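Local coordinates for protein manganese-dependent ADP-ribose/CDP-alcohol diphosphatase (Danio rerio, PDB 2NXF) that probably hydrolyses ADP-ribose and CDP-alcohols such as CDP-choline, using the dinuclear metal centre of a calcineurin-like phosphoesterase fold, at residues D13-D18 and I61-N66; R29-R34 and G285-P290; F226-V231 and A263-D268. All coordinates share one frame; numbering follows the deposited sequence.

The three contacts illustrate how a metal site is assembled from loops at the ends of strands and then steadied by a second shell. Contact 3 is buried near the centre of the chain and is mainly imidazole and metal chemistry. Contact 1, also buried but farther out, combines a zinc-binding aspartate and glutamine with a network of amide and carboxylate hydrogen bonds. Contact 2 is partly buried, and relies on a salt bridge, a ring face and apolar packing. Contacts 1 and 3 share one zinc ion and the bridging water; contacts 1 and 2 both reach the phosphate. E288 of contact 2 accepts from the zinc ligand H267 of contact 3.

Contact 1. Residues D13-D18 and I61-N66; sequences DVQYAD and IIDGHN. With ZN (zinc ion), chain B; PO4 (phosphate ion), chain F.
Q15 and D63 meet at the dinuclear metal site of a calcineurin-like phosphoesterase, where the Asp-X-Gln sequence that opens segment 13-18 lies against the loop following the metal ligand D60. The amide of Q15 works at both ends. Its OE1 binds a zinc ion at 2.0 Å, while NE2 gives D63 OD1 a nearly straight hydrogen bond of 3.0 Å (174° at the hydrogen). That oxygen lies in the amide plane, and the two flat groups are turned 22° apart, an arrangement in which a second-shell carboxylate helps fix the rotation of a first-shell ligand. NE2 also makes a weak bond to O3 of the bound phosphate, which itself ligates this zinc. D13 reaches the same ion through OD1 at 2.1 Å, and D60, H267 and a water complete its shell. The other carboxylate oxygen of D63, OD2, accepts from H65 N at 2.8 Å, capping the turn into the helix.

Further along, Y16 O is gripped twice. D63 N approaches at 3.0 Å from above the carbonyl plane, whereas N66 ND2 comes in that plane at 2.8 Å. Chi1 of -70° sets N66 CG anti to the carbonyl carbon, and the amide it carries lies beside A17, OD1 standing 3.4 Å from A17 CB and joined through a water to D18 N. Around this buried junction, V14 and Y16 touch helix 35-49, Y16, I61 and N66 touch helix 72-84, and Q15, I62, D63 and N66 pack on helix 96-101.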
loop_
_atom_site.group_PDB
_atom_site.type_symbol
_atom_site.label_atom_id
_atom_site.label_comp_id
_atom_site.label_asym_id
_atom_site.label_seq_id
_atom_site.Cartn_x
_atom_site.Cartn_y
_atom_site.Cartn_z
ATOM N N ASP A 13 -2.966 -2.069 -6.394
ATOM C CA ASP A 13 -3.441 -1.073 -7.393
ATOM C C ASP A 13 -4.316 -1.729 -8.459
ATOM O O ASP A 13 -4.093 -1.544 -9.671
ATOM C CB ASP A 13 -2.263 -0.286 -8.013
ATOM C CG ASP A 13 -1.550 0.593 -6.976
ATOM O OD1 ASP A 13 -1.893 1.765 -6.872
ATOM O OD2 ASP A 13 -0.716 0.077 -6.212
ATOM N N VAL A 14 -5.304 -2.498 -8.000
ATOM C CA VAL A 14 -6.313 -3.081 -8.910
ATOM C C VAL A 14 -7.012 -1.931 -9.673
ATOM O O VAL A 14 -7.097 -1.935 -10.906
ATOM C CB VAL A 14 -7.330 -3.955 -8.134
ATOM C CG1 VAL A 14 -8.452 -4.461 -9.070
ATOM C CG2 VAL A 14 -6.631 -5.141 -7.441
ATOM N N GLN A 15 -7.484 -0.933 -8.920
ATOM C CA GLN A 15 -8.054 0.298 -9.494
ATOM C C GLN A 15 -9.166 0.029 -10.502
ATOM O O GLN A 15 -9.233 0.657 -11.555
ATOM C CB GLN A 15 -6.959 1.220 -10.080
ATOM C CG GLN A 15 -6.620 2.314 -9.091
ATOM C CD GLN A 15 -5.328 3.033 -9.378
ATOM O OE1 GLN A 15 -4.271 2.682 -8.828
ATOM N NE2 GLN A 15 -5.398 4.046 -10.226
ATOM N N TYR A 16 -10.026 -0.922 -10.150
ATOM C CA TYR A 16 -11.148 -1.312 -11.014
ATOM C C TYR A 16 -12.096 -0.141 -11.266
ATOM O O TYR A 16 -12.331 0.670 -10.374
ATOM C CB TYR A 16 -11.937 -2.476 -10.376
ATOM C CG TYR A 16 -13.201 -2.757 -11.134
ATOM C CD1 TYR A 16 -13.152 -3.368 -12.391
ATOM C CD2 TYR A 16 -14.443 -2.358 -10.637
ATOM C CE1 TYR A 16 -14.317 -3.616 -13.111
ATOM C CE2 TYR A 16 -15.605 -2.586 -11.357
ATOM C CZ TYR A 16 -15.534 -3.214 -12.597
ATOM O OH TYR A 16 -16.673 -3.443 -13.340
ATOM N N ALA A 17 -12.610 -0.059 -12.485
ATOM C CA ALA A 17 -13.758 0.800 -12.820
ATOM C C ALA A 17 -14.411 0.249 -14.064
ATOM O O ALA A 17 -13.732 -0.299 -14.940
ATOM C CB ALA A 17 -13.308 2.257 -13.033
ATOM N N ASP A 18 -15.731 0.402 -14.158
ATOM C CA ASP A 18 -16.477 -0.084 -15.317
ATOM C C ASP A 18 -16.490 0.995 -16.401
ATOM O O ASP A 18 -17.543 1.565 -16.742
ATOM C CB ASP A 18 -17.908 -0.481 -14.908
ATOM C CG ASP A 18 -18.670 -1.173 -16.029
ATOM O OD1 ASP A 18 -18.053 -1.597 -17.042
ATOM O OD2 ASP A 18 -19.918 -1.262 -15.920
ATOM N N ILE A 61 -7.799 -0.029 -4.630
ATOM C CA ILE A 61 -8.536 -1.207 -5.143
ATOM C C ILE A 61 -9.622 -0.812 -6.163
ATOM O O ILE A 61 -9.959 -1.600 -7.046
ATOM C CB ILE A 61 -9.096 -2.066 -3.994
ATOM C CG1 ILE A 61 -9.331 -3.504 -4.480
ATOM C CG2 ILE A 61 -10.317 -1.378 -3.344
ATOM C CD1 ILE A 61 -9.853 -4.448 -3.403
ATOM N N ILE A 62 -10.161 0.412 -6.051
ATOM C CA ILE A 62 -11.053 0.920 -7.101
ATOM C C ILE A 62 -10.590 2.302 -7.508
ATOM O O ILE A 62 -10.037 3.022 -6.687
ATOM C CB ILE A 62 -12.551 0.975 -6.671
ATOM C CG1 ILE A 62 -12.752 1.849 -5.430
ATOM C CG2 ILE A 62 -13.130 -0.448 -6.456
ATOM C CD1 ILE A 62 -14.222 2.299 -5.266
ATOM N N ASP A 63 -10.821 2.679 -8.761
ATOM C CA ASP A 63 -10.287 3.964 -9.246
ATOM C C ASP A 63 -11.138 5.142 -8.786
ATOM O O ASP A 63 -12.355 5.014 -8.636
ATOM C CB ASP A 63 -10.216 3.965 -10.773
ATOM C CG ASP A 63 -9.293 5.038 -11.296
ATOM O OD1 ASP A 63 -8.061 4.830 -11.273
ATOM O OD2 ASP A 63 -9.795 6.094 -11.692
ATOM N N GLY A 64 -10.502 6.298 -8.595
ATOM C CA GLY A 64 -11.228 7.529 -8.306
ATOM C C GLY A 64 -12.212 7.928 -9.405
ATOM O O GLY A 64 -13.154 8.686 -9.154
ATOM N N HIS A 65 -12.012 7.429 -10.627
ATOM C CA HIS A 65 -12.989 7.683 -11.702
ATOM C C HIS A 65 -14.387 7.190 -11.349
ATOM O O HIS A 65 -15.370 7.677 -11.887
ATOM C CB HIS A 65 -12.561 7.054 -13.030
ATOM C CG HIS A 65 -11.591 7.890 -13.805
ATOM N ND1 HIS A 65 -10.270 7.538 -13.964
ATOM C CD2 HIS A 65 -11.744 9.073 -14.446
ATOM C CE1 HIS A 65 -9.655 8.455 -14.695
ATOM N NE2 HIS A 65 -10.526 9.399 -14.995
ATOM N N ASN A 66 -14.473 6.204 -10.463
ATOM C CA ASN A 66 -15.785 5.725 -10.034
ATOM C C ASN A 66 -16.623 6.836 -9.376
ATOM O O ASN A 66 -17.830 6.915 -9.595
ATOM C CB ASN A 66 -15.648 4.530 -9.115
ATOM C CG ASN A 66 -15.157 3.292 -9.857
ATOM O OD1 ASN A 66 -15.821 2.810 -10.765
ATOM N ND2 ASN A 66 -13.972 2.801 -9.493
HETATM ZN ZN ZN B . -2.586 3.349 -8.002
HETATM P P PO4 F . -2.330 6.556 -8.850
HETATM O O1 PO4 F . -0.943 6.629 -9.450
HETATM O O2 PO4 F . -3.234 7.547 -9.557
HETATM O O3 PO4 F . -2.984 5.209 -9.091
HETATM O O4 PO4 F . -2.289 6.799 -7.372
HETATM O O HOH W 1 -17.617 1.690 -12.361
HETATM O O HOH W 2 -0.991 4.546 -7.216
#

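Contact 2. Residues R29-R34 and G285-P290. With PO4 (phosphate ion), chain F.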
loop_
_atom_site.group_PDB
_atom_site.type_symbol
_atom_site.label_atom_id
_atom_site.label_comp_id
_atom_site.label_asym_id
_atom_site.label_seq_id
_atom_site.Cartn_x
_atom_site.Cartn_y
_atom_site.Cartn_z
ATOM N N ARG A 29 1.609 5.305 -20.000
ATOM C CA ARG A 29 1.103 4.034 -19.502
ATOM C C ARG A 29 -0.400 3.957 -19.726
ATOM O O ARG A 29 -1.110 4.935 -19.493
ATOM C CB ARG A 29 1.359 3.898 -17.996
ATOM C CG ARG A 29 2.817 4.072 -17.553
ATOM C CD ARG A 29 3.674 2.858 -17.848
ATOM N NE ARG A 29 5.013 3.024 -17.278
ATOM C CZ ARG A 29 6.058 3.570 -17.897
ATOM N NH1 ARG A 29 5.975 4.023 -19.154
ATOM N NH2 ARG A 29 7.216 3.661 -17.253
ATOM N N ARG A 30 -0.876 2.787 -20.139
ATOM C CA ARG A 30 -2.302 2.551 -20.346
ATOM C C ARG A 30 -2.903 2.030 -19.050
ATOM O O ARG A 30 -2.236 1.297 -18.308
ATOM C CB ARG A 30 -2.495 1.530 -21.478
ATOM C CG ARG A 30 -3.945 1.221 -21.837
ATOM C CD ARG A 30 -4.049 0.752 -23.298
ATOM N NE ARG A 30 -5.377 0.209 -23.592
ATOM C CZ ARG A 30 -5.763 -0.263 -24.773
ATOM N NH1 ARG A 30 -4.926 -0.267 -25.816
ATOM N NH2 ARG A 30 -6.996 -0.734 -24.913
ATOM N N ARG A 31 -4.158 2.397 -18.787
ATOM C CA ARG A 31 -4.882 1.914 -17.604
ATOM C C ARG A 31 -6.067 1.032 -18.011
ATOM O O ARG A 31 -6.969 1.465 -18.727
ATOM C CB ARG A 31 -5.283 3.088 -16.696
ATOM C CG ARG A 31 -4.050 3.590 -15.979
ATOM C CD ARG A 31 -4.265 4.656 -14.958
ATOM N NE ARG A 31 -2.959 5.067 -14.433
ATOM C CZ ARG A 31 -2.776 5.764 -13.318
ATOM N NH1 ARG A 31 -3.819 6.133 -12.562
ATOM N NH2 ARG A 31 -1.544 6.084 -12.950
ATOM N N TYR A 32 -6.019 -0.225 -17.575
ATOM C CA TYR A 32 -6.916 -1.264 -18.058
ATOM C C TYR A 32 -8.007 -1.475 -17.007
ATOM O O TYR A 32 -7.981 -2.452 -16.269
ATOM C CB TYR A 32 -6.106 -2.543 -18.277
ATOM C CG TYR A 32 -5.039 -2.384 -19.338
ATOM C CD1 TYR A 32 -5.349 -2.563 -20.675
ATOM C CD2 TYR A 32 -3.721 -2.053 -18.995
ATOM C CE1 TYR A 32 -4.375 -2.420 -21.662
ATOM C CE2 TYR A 32 -2.730 -1.907 -19.974
ATOM C CZ TYR A 32 -3.068 -2.093 -21.295
ATOM O OH TYR A 32 -2.121 -1.955 -22.287
ATOM N N TYR A 33 -8.952 -0.534 -16.939
ATOM C CA TYR A 33 -9.883 -0.451 -15.805
ATOM C C TYR A 33 -10.753 -1.704 -15.654
ATOM O O TYR A 33 -10.885 -2.254 -14.549
ATOM C CB TYR A 33 -10.764 0.816 -15.920
ATOM C CG TYR A 33 -9.958 2.102 -15.811
ATOM C CD1 TYR A 33 -9.441 2.524 -14.550
ATOM C CD2 TYR A 33 -9.707 2.893 -16.930
ATOM C CE1 TYR A 33 -8.693 3.688 -14.434
ATOM C CE2 TYR A 33 -8.964 4.083 -16.802
ATOM C CZ TYR A 33 -8.461 4.452 -15.560
ATOM O OH TYR A 33 -7.714 5.602 -15.431
ATOM N N ARG A 34 -11.359 -2.148 -16.749
ATOM C CA ARG A 34 -12.219 -3.339 -16.670
ATOM C C ARG A 34 -11.409 -4.622 -16.504
ATOM O O ARG A 34 -11.814 -5.519 -15.754
ATOM C CB ARG A 34 -13.145 -3.438 -17.876
ATOM C CG ARG A 34 -14.227 -2.369 -17.872
ATOM C CD ARG A 34 -15.199 -2.620 -19.018
ATOM N NE ARG A 34 -16.234 -1.593 -19.040
ATOM C CZ ARG A 34 -16.411 -0.706 -20.016
ATOM N NH1 ARG A 34 -15.628 -0.709 -21.094
ATOM N NH2 ARG A 34 -17.392 0.190 -19.914
ATOM N N GLY A 285 1.732 -2.517 -10.477
ATOM C CA GLY A 285 0.292 -2.283 -10.301
ATOM C C GLY A 285 -0.544 -3.012 -11.333
ATOM O O GLY A 285 -0.243 -3.001 -12.539
ATOM N N VAL A 286 -1.613 -3.632 -10.856
ATOM C CA VAL A 286 -2.538 -4.357 -11.727
ATOM C C VAL A 286 -3.145 -3.446 -12.786
ATOM O O VAL A 286 -3.298 -3.838 -13.964
ATOM C CB VAL A 286 -3.675 -4.997 -10.877
ATOM C CG1 VAL A 286 -4.853 -5.439 -11.758
ATOM C CG2 VAL A 286 -3.131 -6.179 -10.061
ATOM N N ILE A 287 -3.477 -2.221 -12.386
ATOM C CA ILE A 287 -4.157 -1.309 -13.325
ATOM C C ILE A 287 -3.372 -1.034 -14.607
ATOM O O ILE A 287 -3.967 -0.839 -15.656
ATOM C CB ILE A 287 -4.593 -0.003 -12.637
ATOM C CG1 ILE A 287 -5.462 0.870 -13.560
ATOM C CG2 ILE A 287 -3.386 0.786 -12.102
ATOM C CD1 ILE A 287 -6.787 0.210 -13.972
ATOM N N GLU A 288 -2.034 -1.022 -14.533
ATOM C CA GLU A 288 -1.257 -0.737 -15.751
ATOM C C GLU A 288 -0.760 -2.009 -16.437
ATOM O O GLU A 288 0.088 -1.943 -17.323
ATOM C CB GLU A 288 -0.124 0.242 -15.456
ATOM C CG GLU A 288 -0.703 1.648 -15.220
ATOM C CD GLU A 288 0.316 2.696 -14.841
ATOM O OE1 GLU A 288 1.526 2.430 -14.937
ATOM O OE2 GLU A 288 -0.127 3.804 -14.452
ATOM N N THR A 289 -1.317 -3.141 -16.011
ATOM C CA THR A 289 -0.986 -4.465 -16.577
ATOM C C THR A 289 -2.012 -4.880 -17.670
ATOM O O THR A 289 -3.202 -4.992 -17.359
ATOM C CB THR A 289 -0.944 -5.515 -15.500
ATOM O OG1 THR A 289 -0.086 -5.064 -14.440
ATOM C CG2 THR A 289 -0.432 -6.849 -16.070
ATOM N N PRO A 290 -1.566 -5.113 -18.922
ATOM C CA PRO A 290 -2.532 -5.525 -19.954
ATOM C C PRO A 290 -2.993 -6.966 -19.768
ATOM O O PRO A 290 -2.365 -7.721 -19.026
ATOM C CB PRO A 290 -1.743 -5.369 -21.265
ATOM C CG PRO A 290 -0.330 -5.556 -20.868
ATOM C CD PRO A 290 -0.204 -4.961 -19.483
HETATM P P PO4 F . -2.330 6.556 -8.850
HETATM O O1 PO4 F . -0.943 6.629 -9.450
HETATM O O2 PO4 F . -3.234 7.547 -9.557
HETATM O O3 PO4 F . -2.984 5.209 -9.091
HETATM O O4 PO4 F . -2.289 6.799 -7.372
HETATM O O HOH W 3 0.508 0.175 -19.170
HETATM O O HOH W 4 -5.841 -4.388 -15.309
#
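R31 and E288 form a salt bridge beside the metal site, where the short two-stranded antiparallel sheet of 22-23 and 30-31 meets a crossing loop of the calcineurin-like phosphoesterase fold. That loop, 285-290, leads from strand 279-282 of one large sheet to strand 295-301 of the other.

The side chain of R31 can be read atom by atom. CB rests on I287 CG1 at 3.8 Å, and CG touches both that CG1 and E288 CG. The chain is extended from there, with NE anti to CB across the CG-CD bond (chi3 -177°), which brings NE to the carboxylate of E288. NE reaches E288 OE2 at 3.1 Å, on the lone pair facing away from the other oxygen, and NH2 makes a weak bond to the same OE2. At the tip, NH1 points to phosphate O2 at 3.4 Å, a weak but straight bond in the guanidinium plane. An alanine here would keep the CB contact with I287 but would probably leave E288 OE2 without its arginine and the phosphate oxygen without NH1.

This matters because OE2 also accepts from ND1 of the zinc ligand H267, which makes E288 a second-shell residue. Its OE1 lies 3.3 Å from R29 CG, while the guanidinium of R29 pairs with D268.

The backbones are tied where Y32 N donates to I287 O at 2.9 Å. I287 CD1 touches Y33 CD1 at 3.6 Å. The Y32 ring is sandwiched: R30 CG covers one face toward the rim, and P290 CA sits 3.6 Å above the centre of the other.

Contact 3. Residues F226-V231 and A263-D268. With ZN (zinc ion), chain C; ZN (zinc ion), chain B.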
loop_
_atom_site.group_PDB
_atom_site.type_symbol
_atom_site.label_atom_id
_atom_site.label_comp_id
_atom_site.label_asym_id
_atom_site.label_seq_id
_atom_site.Cartn_x
_atom_site.Cartn_y
_atom_site.Cartn_z
ATOM N N PHE A 226 3.414 -2.870 5.699
ATOM C CA PHE A 226 2.673 -2.646 4.459
ATOM C C PHE A 226 2.179 -1.212 4.459
ATOM O O PHE A 226 1.664 -0.731 5.476
ATOM C CB PHE A 226 1.465 -3.583 4.379
ATOM C CG PHE A 226 1.830 -5.044 4.390
ATOM C CD1 PHE A 226 2.047 -5.731 3.209
ATOM C CD2 PHE A 226 1.979 -5.731 5.610
ATOM C CE1 PHE A 226 2.383 -7.096 3.232
ATOM C CE2 PHE A 226 2.323 -7.089 5.622
ATOM C CZ PHE A 226 2.522 -7.764 4.439
ATOM N N SER A 227 2.340 -0.527 3.331
ATOM C CA SER A 227 1.953 0.886 3.227
ATOM C C SER A 227 1.522 1.141 1.787
ATOM O O SER A 227 2.097 0.550 0.881
ATOM C CB SER A 227 3.175 1.741 3.571
ATOM O OG SER A 227 3.011 3.109 3.189
ATOM N N HIS A 228 0.554 2.033 1.536
ATOM C CA HIS A 228 0.267 2.267 0.115
ATOM C C HIS A 228 1.515 2.885 -0.532
ATOM O O HIS A 228 1.872 2.536 -1.671
ATOM C CB HIS A 228 -0.914 3.213 -0.103
ATOM C CG HIS A 228 -1.272 3.358 -1.539
ATOM N ND1 HIS A 228 -1.666 2.282 -2.312
ATOM C CD2 HIS A 228 -1.263 4.438 -2.354
ATOM C CE1 HIS A 228 -1.908 2.706 -3.545
ATOM N NE2 HIS A 228 -1.668 4.007 -3.597
ATOM N N LEU A 229 2.163 3.788 0.196
ATOM C CA LEU A 229 3.299 4.538 -0.338
ATOM C C LEU A 229 4.648 3.941 0.033
ATOM O O LEU A 229 4.887 3.578 1.201
ATOM C CB LEU A 229 3.288 5.991 0.192
ATOM C CG LEU A 229 2.077 6.846 -0.211
ATOM C CD1 LEU A 229 2.200 8.263 0.406
ATOM C CD2 LEU A 229 1.926 6.909 -1.702
ATOM N N PRO A 230 5.557 3.873 -0.951
ATOM C CA PRO A 230 6.948 3.481 -0.674
ATOM C C PRO A 230 7.693 4.582 0.090
ATOM O O PRO A 230 7.289 5.759 0.059
ATOM C CB PRO A 230 7.552 3.306 -2.075
ATOM C CG PRO A 230 6.741 4.197 -2.960
ATOM C CD PRO A 230 5.330 4.116 -2.388
ATOM N N VAL A 231 8.769 4.185 0.767
ATOM C CA VAL A 231 9.575 5.149 1.528
ATOM C C VAL A 231 11.061 5.146 1.163
ATOM O O VAL A 231 11.789 6.061 1.544
ATOM C CB VAL A 231 9.409 4.981 3.063
ATOM C CG1 VAL A 231 7.933 5.209 3.504
ATOM C CG2 VAL A 231 9.937 3.589 3.523
ATOM N N ALA A 263 5.019 -1.954 -0.511
ATOM C CA ALA A 263 4.145 -0.851 -0.880
ATOM C C ALA A 263 3.590 -1.033 -2.286
ATOM O O ALA A 263 4.051 -1.900 -3.022
ATOM C CB ALA A 263 4.912 0.476 -0.786
ATOM N N GLY A 264 2.603 -0.213 -2.640
ATOM C CA GLY A 264 2.078 -0.170 -4.014
ATOM C C GLY A 264 2.365 1.234 -4.526
ATOM O O GLY A 264 3.481 1.767 -4.348
ATOM N N HIS A 265 1.356 1.831 -5.168
ATOM C CA HIS A 265 1.357 3.246 -5.611
ATOM C C HIS A 265 2.178 3.507 -6.857
ATOM O O HIS A 265 1.664 4.089 -7.814
ATOM C CB HIS A 265 1.736 4.214 -4.467
ATOM C CG HIS A 265 1.429 5.665 -4.737
ATOM N ND1 HIS A 265 0.151 6.139 -4.963
ATOM C CD2 HIS A 265 2.233 6.756 -4.714
ATOM C CE1 HIS A 265 0.182 7.457 -5.085
ATOM N NE2 HIS A 265 1.440 7.860 -4.949
ATOM N N ASP A 266 3.453 3.111 -6.859
ATOM C CA ASP A 266 4.259 3.253 -8.075
ATOM C C ASP A 266 3.978 2.026 -8.933
ATOM O O ASP A 266 4.524 0.942 -8.673
ATOM C CB ASP A 266 5.757 3.344 -7.724
ATOM C CG ASP A 266 6.645 3.506 -8.933
ATOM O OD1 ASP A 266 6.154 3.415 -10.084
ATOM O OD2 ASP A 266 7.858 3.764 -8.739
ATOM N N HIS A 267 3.131 2.194 -9.955
ATOM C CA HIS A 267 2.640 1.039 -10.732
ATOM C C HIS A 267 3.747 0.336 -11.509
ATOM O O HIS A 267 3.567 -0.794 -11.927
ATOM C CB HIS A 267 1.545 1.469 -11.718
ATOM C CG HIS A 267 0.358 2.104 -11.056
ATOM N ND1 HIS A 267 -0.473 2.986 -11.716
ATOM C CD2 HIS A 267 -0.141 1.976 -9.802
ATOM C CE1 HIS A 267 -1.429 3.383 -10.889
ATOM N NE2 HIS A 267 -1.252 2.787 -9.720
ATOM N N ASP A 268 4.874 1.024 -11.728
ATOM C CA ASP A 268 6.038 0.431 -12.394
ATOM C C ASP A 268 6.769 -0.576 -11.504
ATOM O O ASP A 268 7.546 -1.404 -12.015
ATOM C CB ASP A 268 7.029 1.524 -12.784
ATOM C CG ASP A 268 6.626 2.277 -14.050
ATOM O OD1 ASP A 268 5.594 1.948 -14.681
ATOM O OD2 ASP A 268 7.389 3.188 -14.437
HETATM ZN ZN ZN C . -1.873 5.275 -5.395
HETATM ZN ZN ZN B . -2.586 3.349 -8.002
HETATM O O HOH W 2 -0.991 4.546 -7.216
#
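H228 and G264 join their backbones just beyond the neighbouring parallel strands 222-227 and 258-263, G264 N donating to H228 O over 3.0 Å, while A263 CA makes a CA-H...O contact with S227 O. From here two histidines converge on one zinc ion. H228 binds through NE2 at 2.2 Å and H265 through ND1, also at 2.2 Å. Chi1 of -175° sets H228 CG anti to the backbone N, beside the carbonyl carbon whose oxygen G264 N holds, and the two side chains cross at about a right angle. H265 CB rests over one face of the H228 ring, 3.4 Å above its plane and toward the rim. P230 CD packs on A263 CB at 4.0 Å.

The remaining ring nitrogens have partners too: H228 ND1 bonds to L58 O and H265 NE2 to N198 OD1, which fixes how each ring is turned. H267, ending the Gly-His-Asp-His motif, binds the other zinc, the one held by D13 and Q15, through NE2 at 2.2 Å. D60 bridges the two ions, and N96 adds a ligand to the ion bound by H228 and H265.

A water lies 2.1 Å from each zinc ion and donates to H265 O at 2.8 Å. Two metals sharing one water would be expected to make it more acidic, consistent with the bridging hydroxide proposed as nucleophile in dimetal phosphoesterases.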